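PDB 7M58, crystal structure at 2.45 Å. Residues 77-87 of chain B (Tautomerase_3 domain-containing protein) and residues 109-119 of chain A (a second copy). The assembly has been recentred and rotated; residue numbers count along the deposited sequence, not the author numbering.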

# COMPACT_ATOMS: atom_id res chain seq x y z
N GLN B 77 -0.64 11.19 -19.52
CA GLN B 77 -0.57 9.74 -19.40
C GLN B 77 -1.26 9.24 -18.14
O GLN B 77 -1.97 8.23 -18.17
CB GLN B 77 0.90 9.28 -19.37
CG GLN B 77 1.61 9.23 -20.69
CD GLN B 77 3.03 8.74 -20.55
OE1 GLN B 77 3.83 9.31 -19.80
NE2 GLN B 77 3.36 7.65 -21.24
N LYS B 78 -1.04 9.93 -17.03
CA LYS B 78 -1.64 9.52 -15.77
C LYS B 78 -3.15 9.62 -15.83
O LYS B 78 -3.86 8.66 -15.50
CB LYS B 78 -1.06 10.37 -14.64
CG LYS B 78 0.30 9.92 -14.16
CD LYS B 78 0.73 10.70 -12.94
CE LYS B 78 1.73 11.74 -13.38
NZ LYS B 78 1.95 12.81 -12.39
N THR B 79 -3.68 10.76 -16.25
CA THR B 79 -5.13 10.92 -16.24
C THR B 79 -5.79 9.99 -17.25
O THR B 79 -6.88 9.46 -17.00
CB THR B 79 -5.50 12.37 -16.50
OG1 THR B 79 -4.86 12.80 -17.71
CG2 THR B 79 -5.05 13.28 -15.34
N ASP B 80 -5.13 9.75 -18.37
CA ASP B 80 -5.68 8.80 -19.32
C ASP B 80 -5.68 7.39 -18.73
O ASP B 80 -6.69 6.67 -18.83
CB ASP B 80 -4.89 8.85 -20.62
CG ASP B 80 -5.79 8.94 -21.84
OD1 ASP B 80 -6.86 8.29 -21.85
OD2 ASP B 80 -5.45 9.73 -22.76
N LEU B 81 -4.59 7.00 -18.07
CA LEU B 81 -4.55 5.70 -17.42
C LEU B 81 -5.64 5.55 -16.36
O LEU B 81 -6.28 4.50 -16.26
CB LEU B 81 -3.17 5.48 -16.80
CG LEU B 81 -2.81 4.13 -16.18
CD1 LEU B 81 -2.62 3.03 -17.24
CD2 LEU B 81 -1.58 4.28 -15.33
N LEU B 82 -5.88 6.60 -15.59
CA LEU B 82 -6.85 6.54 -14.50
C LEU B 82 -8.26 6.39 -15.05
O LEU B 82 -9.03 5.53 -14.59
CB LEU B 82 -6.72 7.81 -13.66
CG LEU B 82 -5.59 7.69 -12.65
CD1 LEU B 82 -4.98 9.03 -12.41
CD2 LEU B 82 -6.16 7.14 -11.38
N GLU B 83 -8.63 7.23 -16.02
CA GLU B 83 -9.97 7.17 -16.58
C GLU B 83 -10.22 5.86 -17.31
O GLU B 83 -11.31 5.28 -17.20
CB GLU B 83 -10.18 8.36 -17.50
CG GLU B 83 -10.04 9.65 -16.74
CD GLU B 83 -10.38 10.86 -17.58
OE1 GLU B 83 -11.15 11.72 -17.09
OE2 GLU B 83 -9.84 10.96 -18.71
N GLN B 84 -9.21 5.35 -18.03
CA GLN B 84 -9.40 4.11 -18.79
C GLN B 84 -9.44 2.88 -17.89
O GLN B 84 -10.21 1.94 -18.15
CB GLN B 84 -8.30 3.98 -19.83
CG GLN B 84 -8.45 4.94 -21.00
CD GLN B 84 -7.68 4.47 -22.19
OE1 GLN B 84 -7.81 3.33 -22.62
NE2 GLN B 84 -6.81 5.34 -22.71
N ILE B 85 -8.66 2.86 -16.81
CA ILE B 85 -8.75 1.75 -15.87
C ILE B 85 -10.11 1.72 -15.21
O ILE B 85 -10.76 0.69 -15.16
CB ILE B 85 -7.64 1.85 -14.82
CG1 ILE B 85 -6.28 1.48 -15.40
CG2 ILE B 85 -7.96 0.98 -13.63
CD1 ILE B 85 -5.14 1.84 -14.47
N THR B 86 -10.57 2.88 -14.72
CA THR B 86 -11.89 3.00 -14.10
C THR B 86 -13.00 2.60 -15.05
O THR B 86 -13.97 1.95 -14.64
CB THR B 86 -12.11 4.44 -13.61
OG1 THR B 86 -11.01 4.89 -12.80
CG2 THR B 86 -13.41 4.56 -12.82
N SER B 87 -12.91 2.98 -16.33
CA SER B 87 -13.98 2.70 -17.28
C SER B 87 -13.96 1.25 -17.77
O SER B 87 -15.00 0.58 -17.77
CB SER B 87 -13.90 3.64 -18.48
OG SER B 87 -14.46 4.89 -18.14
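Chain A (109-119) GENMTEYGKLL

Chain A lies along one side of helix 77-87 of chain B as a short β-hairpin. Its strand around T113(A) runs in roughly the same direction as the helix, with an angle of 29° between them (signed crossing angle -29°) and a closest axis approach of 8.7 Å.

The stretch opens with a 3-10 segment at G109(A) and E110(A). The CA atoms of E110(A) and T79(B) are 7.0 Å apart, and E110(A) O packs 3.3 Å from L82(B) CD1. N111(A) follows; its CA is 3.7 Å from L82(B) CD1, and its ND2 is 4.0 Å from K78(B) CD. M112(A) points away from the helix.

T113(A) points toward it. Its OG1 donates a hydrogen bond to T86(B) OG1 at 2.8 Å. T86(B) OG1 in turn donates to L82(B) O at 2.7 Å, so the bond from chain A extends a link within the helix.

E114(A) and Y115(A) point away. A type I' turn from E114(A) to K117(A) reverses the chain, and G116(A), with positive phi, places its CA 4.1 Å from T86(B) CG2. K117(A) faces away.

L118(A) returns to the helix on the second strand. Its CD2 lies 4.0 Å from L82(B) CB, and its CD1 meets E83(B) OE1 at 3.7 Å and T79(B) CG2 at 4.1 Å. L119(A) is out of reach.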

# COMPACT_ATOMS: atom_id res chain seq x y z
N GLY A 109 -4.81 14.75 -5.89
CA GLY A 109 -6.20 14.41 -6.19
C GLY A 109 -6.40 13.91 -7.61
O GLY A 109 -7.18 12.98 -7.84
N GLU A 110 -5.73 14.52 -8.58
CA GLU A 110 -5.84 14.04 -9.96
C GLU A 110 -5.33 12.62 -10.13
O GLU A 110 -5.59 12.02 -11.19
CB GLU A 110 -5.11 14.96 -10.94
CG GLU A 110 -3.62 15.11 -10.73
CD GLU A 110 -3.24 16.33 -9.86
OE1 GLU A 110 -2.13 16.88 -10.07
OE2 GLU A 110 -4.04 16.72 -8.97
N ASN A 111 -4.64 12.06 -9.14
CA ASN A 111 -4.24 10.66 -9.17
C ASN A 111 -5.26 9.75 -8.52
O ASN A 111 -4.93 8.63 -8.11
CB ASN A 111 -2.86 10.49 -8.52
CG ASN A 111 -1.74 11.17 -9.29
OD1 ASN A 111 -1.96 12.13 -10.03
ND2 ASN A 111 -0.53 10.69 -9.11
N MET A 112 -6.50 10.20 -8.38
CA MET A 112 -7.54 9.39 -7.77
C MET A 112 -8.82 9.53 -8.58
O MET A 112 -9.18 10.63 -8.99
CB MET A 112 -7.83 9.81 -6.34
CG MET A 112 -6.65 9.71 -5.44
SD MET A 112 -7.07 9.78 -3.69
CE MET A 112 -7.90 11.29 -3.54
N THR A 113 -9.49 8.40 -8.82
CA THR A 113 -10.90 8.41 -9.22
C THR A 113 -11.69 7.81 -8.07
O THR A 113 -11.28 6.84 -7.44
CB THR A 113 -11.19 7.62 -10.51
OG1 THR A 113 -10.91 6.22 -10.33
CG2 THR A 113 -10.41 8.16 -11.68
N GLU A 114 -12.82 8.44 -7.78
CA GLU A 114 -13.84 7.93 -6.89
C GLU A 114 -15.17 8.36 -7.48
O GLU A 114 -15.29 9.48 -7.99
CB GLU A 114 -13.68 8.48 -5.46
CG GLU A 114 -12.43 8.03 -4.73
CD GLU A 114 -12.41 8.50 -3.28
OE1 GLU A 114 -13.47 8.97 -2.79
OE2 GLU A 114 -11.34 8.40 -2.60
N TYR A 115 -16.16 7.46 -7.45
CA TYR A 115 -17.45 7.69 -8.11
C TYR A 115 -17.28 8.00 -9.60
O TYR A 115 -18.03 8.79 -10.17
CB TYR A 115 -18.24 8.80 -7.41
CG TYR A 115 -18.45 8.44 -5.96
CD1 TYR A 115 -19.35 7.44 -5.60
CD2 TYR A 115 -17.74 9.07 -4.96
CE1 TYR A 115 -19.55 7.09 -4.29
CE2 TYR A 115 -17.93 8.73 -3.64
CZ TYR A 115 -18.84 7.74 -3.31
OH TYR A 115 -19.03 7.40 -2.01
N GLY A 116 -16.29 7.37 -10.23
CA GLY A 116 -16.08 7.50 -11.65
C GLY A 116 -15.46 8.80 -12.13
O GLY A 116 -15.40 9.03 -13.35
N LYS A 117 -14.98 9.65 -11.23
CA LYS A 117 -14.51 10.97 -11.64
C LYS A 117 -13.21 11.30 -10.93
O LYS A 117 -13.03 10.93 -9.76
CB LYS A 117 -15.57 12.05 -11.34
CG LYS A 117 -16.49 12.37 -12.53
CD LYS A 117 -17.72 11.47 -12.57
CE LYS A 117 -18.46 11.53 -13.92
NZ LYS A 117 -17.62 11.05 -15.07
N LEU A 118 -12.29 11.97 -11.63
CA LEU A 118 -11.05 12.36 -10.99
C LEU A 118 -11.37 13.30 -9.84
O LEU A 118 -12.30 14.10 -9.92
CB LEU A 118 -10.10 13.03 -11.98
CG LEU A 118 -9.52 12.02 -12.97
CD1 LEU A 118 -8.96 12.67 -14.21
CD2 LEU A 118 -8.45 11.19 -12.28
N LEU A 119 -10.66 13.14 -8.75
CA LEU A 119 -10.93 13.93 -7.55
C LEU A 119 -10.23 15.27 -7.63
O LEU A 119 -9.20 15.40 -8.28
CB LEU A 119 -10.46 13.19 -6.30
CG LEU A 119 -11.34 12.04 -5.83
CD1 LEU A 119 -11.04 11.67 -4.38
CD2 LEU A 119 -12.81 12.39 -5.98